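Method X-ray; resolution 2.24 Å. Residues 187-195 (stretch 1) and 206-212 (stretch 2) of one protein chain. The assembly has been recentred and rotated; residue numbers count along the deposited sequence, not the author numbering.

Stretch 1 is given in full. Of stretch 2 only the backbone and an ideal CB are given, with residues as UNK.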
# COMPACT_ATOMS: atom_id res chain seq x y z
N VAL A 187 2.96 -7.06 9.07
CA VAL A 187 2.64 -7.02 7.65
C VAL A 187 1.14 -6.79 7.54
O VAL A 187 0.33 -7.65 7.90
CB VAL A 187 3.06 -8.31 6.94
CG1 VAL A 187 2.95 -8.16 5.43
CG2 VAL A 187 4.48 -8.70 7.34
N LEU A 188 0.76 -5.63 7.02
CA LEU A 188 -0.64 -5.20 7.03
C LEU A 188 -1.42 -5.77 5.86
O LEU A 188 -2.24 -5.07 5.25
CB LEU A 188 -0.67 -3.67 7.03
CG LEU A 188 -0.17 -3.01 8.32
CD1 LEU A 188 -0.68 -1.58 8.48
CD2 LEU A 188 -0.51 -3.86 9.55
N VAL A 189 -1.17 -7.02 5.51
CA VAL A 189 -1.94 -7.73 4.48
C VAL A 189 -2.26 -9.12 5.01
O VAL A 189 -1.58 -9.63 5.90
CB VAL A 189 -1.16 -7.82 3.14
CG1 VAL A 189 -0.63 -6.45 2.71
CG2 VAL A 189 -0.02 -8.81 3.25
N PRO A 190 -3.33 -9.74 4.51
CA PRO A 190 -3.60 -11.14 4.87
C PRO A 190 -2.59 -12.06 4.21
O PRO A 190 -1.96 -11.72 3.20
CB PRO A 190 -5.01 -11.38 4.32
CG PRO A 190 -5.18 -10.37 3.24
CD PRO A 190 -4.39 -9.17 3.66
N ARG A 191 -2.44 -13.26 4.78
CA ARG A 191 -1.46 -14.20 4.24
C ARG A 191 -1.79 -14.59 2.81
O ARG A 191 -0.88 -14.87 2.02
CB ARG A 191 -1.34 -15.43 5.15
CG ARG A 191 -2.39 -16.52 4.92
CD ARG A 191 -2.17 -17.79 5.77
NE ARG A 191 -1.87 -17.52 7.18
CZ ARG A 191 -0.65 -17.50 7.69
NH1 ARG A 191 0.41 -17.74 6.93
NH2 ARG A 191 -0.48 -17.24 8.98
N PHE A 192 -3.07 -14.59 2.43
CA PHE A 192 -3.42 -14.98 1.06
C PHE A 192 -3.09 -13.90 0.04
O PHE A 192 -3.25 -14.15 -1.16
CB PHE A 192 -4.89 -15.39 0.96
CG PHE A 192 -5.88 -14.30 1.29
CD1 PHE A 192 -6.15 -13.28 0.39
CD2 PHE A 192 -6.59 -14.33 2.48
CE1 PHE A 192 -7.06 -12.28 0.70
CE2 PHE A 192 -7.51 -13.34 2.79
CZ PHE A 192 -7.75 -12.32 1.90
N LEU A 193 -2.65 -12.71 0.46
CA LEU A 193 -2.14 -11.68 -0.44
C LEU A 193 -0.63 -11.56 -0.39
O LEU A 193 -0.07 -10.65 -1.02
CB LEU A 193 -2.78 -10.32 -0.12
CG LEU A 193 -4.26 -10.16 -0.43
CD1 LEU A 193 -4.73 -8.72 -0.22
CD2 LEU A 193 -4.56 -10.63 -1.86
N GLN A 194 0.05 -12.48 0.30
CA GLN A 194 1.50 -12.48 0.39
C GLN A 194 2.06 -13.55 -0.54
O GLN A 194 1.81 -14.74 -0.31
CB GLN A 194 1.96 -12.74 1.82
CG GLN A 194 3.45 -13.10 1.95
CD GLN A 194 4.36 -11.90 1.79
OE1 GLN A 194 4.21 -10.90 2.49
NE2 GLN A 194 5.31 -11.99 0.88
N PRO A 195 2.79 -13.18 -1.59
CA PRO A 195 3.40 -14.21 -2.43
C PRO A 195 4.43 -14.99 -1.64
O PRO A 195 5.15 -14.44 -0.80
CB PRO A 195 4.05 -13.40 -3.56
CG PRO A 195 3.42 -12.05 -3.51
CD PRO A 195 3.02 -11.82 -2.09
N UNK A 206 4.60 -10.88 11.12
CA UNK A 206 3.24 -11.22 11.52
C UNK A 206 2.26 -10.68 10.49
O UNK A 206 2.24 -9.47 10.23
CB UNK A 206 2.92 -10.67 12.91
N UNK A 207 1.44 -11.56 9.92
CA UNK A 207 0.42 -11.14 8.97
C UNK A 207 -0.78 -10.62 9.75
O UNK A 207 -1.47 -11.38 10.43
CB UNK A 207 0.02 -12.29 8.04
N UNK A 208 -1.01 -9.31 9.66
CA UNK A 208 -2.02 -8.65 10.49
C UNK A 208 -3.31 -8.48 9.70
O UNK A 208 -4.41 -8.50 10.27
CB UNK A 208 -1.52 -7.29 10.99
N UNK A 209 -3.20 -8.34 8.38
CA UNK A 209 -4.30 -7.88 7.59
C UNK A 209 -4.44 -6.38 7.76
O UNK A 209 -3.65 -5.74 8.45
CB UNK A 209 -5.59 -8.61 7.97
N UNK A 210 -5.46 -5.80 7.13
CA UNK A 210 -5.65 -4.35 7.22
C UNK A 210 -6.01 -3.92 8.63
O UNK A 210 -6.64 -4.66 9.39
CB UNK A 210 -6.74 -3.89 6.25
N UNK A 211 -5.60 -2.71 8.97
CA UNK A 211 -5.94 -2.12 10.26
C UNK A 211 -7.09 -1.14 10.02
O UNK A 211 -6.89 -0.04 9.50
CB UNK A 211 -4.73 -1.43 10.90
N UNK A 212 -8.29 -1.57 10.38
CA UNK A 212 -9.52 -0.82 10.16
C UNK A 212 -10.00 -0.23 11.48
O UNK A 212 -9.64 -0.69 12.56
CB UNK A 212 -10.60 -1.71 9.54

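At position 206 CA-to-CB points away from stretch 1, and the ideal CB lies 5.3 Å from Val187 N, the nearest atom across the gap. What stretch 1 engages here is backbone: Val187 N donates to the carbonyl O of 206 at 2.8 Å, with an N-H...O angle of 163°. Such a bond is blind to side chain, and phi/psi of -115/124 suits any strand former, beta-branched residues especially. The residue is Thr206, chi1 m.

Position 207 pairs with Val187 in a parallel bridge (CA to CA 4.9 Å), and its CB shares a face of the sheet with the Val187 side chain. The ideal CB stands 3.8 Å from Val189 O and 4.2 Å from Arg191 N. Around it stretch 1 offers the Val187 side chain, the aliphatic part of Arg191 and the amide end of Gln194, a setting for a large apolar or aromatic group; Leu, Met or Phe would be reasonable candidates. Phe207 is found, with 135 Å² covered by stretch 1. Arg191 CB lies over one ring face, and Phe207 CD2 lies over a face of the guanidinium, 4.0 Å from Arg191 NH1. Gln194 OE1 approaches the ring edge, 3.5 Å from Phe207 CE1, where the polarised C-H groups favour an oxygen. Val187 CB packs 3.9 Å from Phe207 CD1.

At 208 the backbone N donates to Val187 O at 2.8 Å and 174°. CA-to-CB points sideways, with the ideal CB 3.9 Å from Leu188 CD2, so an aliphatic residue such as Val, Ile or Leu fits. In the deposited Ile208, CB keeps that 3.9 Å contact with Leu188 CD2, while the end of the side chain leads away.

Position 209 is decided by its backbone. At phi/psi 77/-177 a CB would be jammed against the carbonyl O of 208, so glycine is called for. Gly209 N makes a weak hydrogen bond to Val189 O (3.2 Å, 138°), and Gly209 O receives a CA-H...O contact from Leu188 CA at 3.4 Å.

At 210 CB points away, phi is -67°, and N lies 3.8 Å from Leu188 O without bonding to it; proline is compatible, though not compelled. Pro210 CD meets Pro190 CD at 4.4 Å.

The sideways CB of 211 is 4.7 Å from Leu188 CD1, suiting a small or medium apolar group. Cys211 SG packs 3.7 Å from Leu188 CD2.

Position 212 is out of reach and unconstrained by stretch 1; it is Leu212.

Stretch 2 206-212: TFIGPCL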
# COMPACT_ATOMS: atom_id res chain seq x y z
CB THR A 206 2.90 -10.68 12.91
OG1 THR A 206 3.74 -11.29 13.88
CG2 THR A 206 1.44 -10.99 13.25
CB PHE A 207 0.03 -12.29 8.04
CG PHE A 207 1.14 -12.72 7.13
CD1 PHE A 207 1.59 -11.88 6.13
CD2 PHE A 207 1.74 -13.97 7.28
CE1 PHE A 207 2.62 -12.27 5.29
CE2 PHE A 207 2.77 -14.36 6.44
CZ PHE A 207 3.21 -13.51 5.44
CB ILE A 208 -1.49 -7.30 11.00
CG1 ILE A 208 -0.35 -7.53 11.99
CG2 ILE A 208 -2.59 -6.47 11.65
CD1 ILE A 208 -0.81 -8.11 13.32
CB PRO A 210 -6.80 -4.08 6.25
CG PRO A 210 -7.55 -5.36 6.21
CD PRO A 210 -6.50 -6.43 6.32
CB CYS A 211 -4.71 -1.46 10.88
SG CYS A 211 -3.49 -2.68 11.42
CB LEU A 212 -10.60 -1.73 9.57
CG LEU A 212 -10.23 -2.61 8.37
CD1 LEU A 212 -11.39 -3.52 8.02
CD2 LEU A 212 -9.81 -1.77 7.18
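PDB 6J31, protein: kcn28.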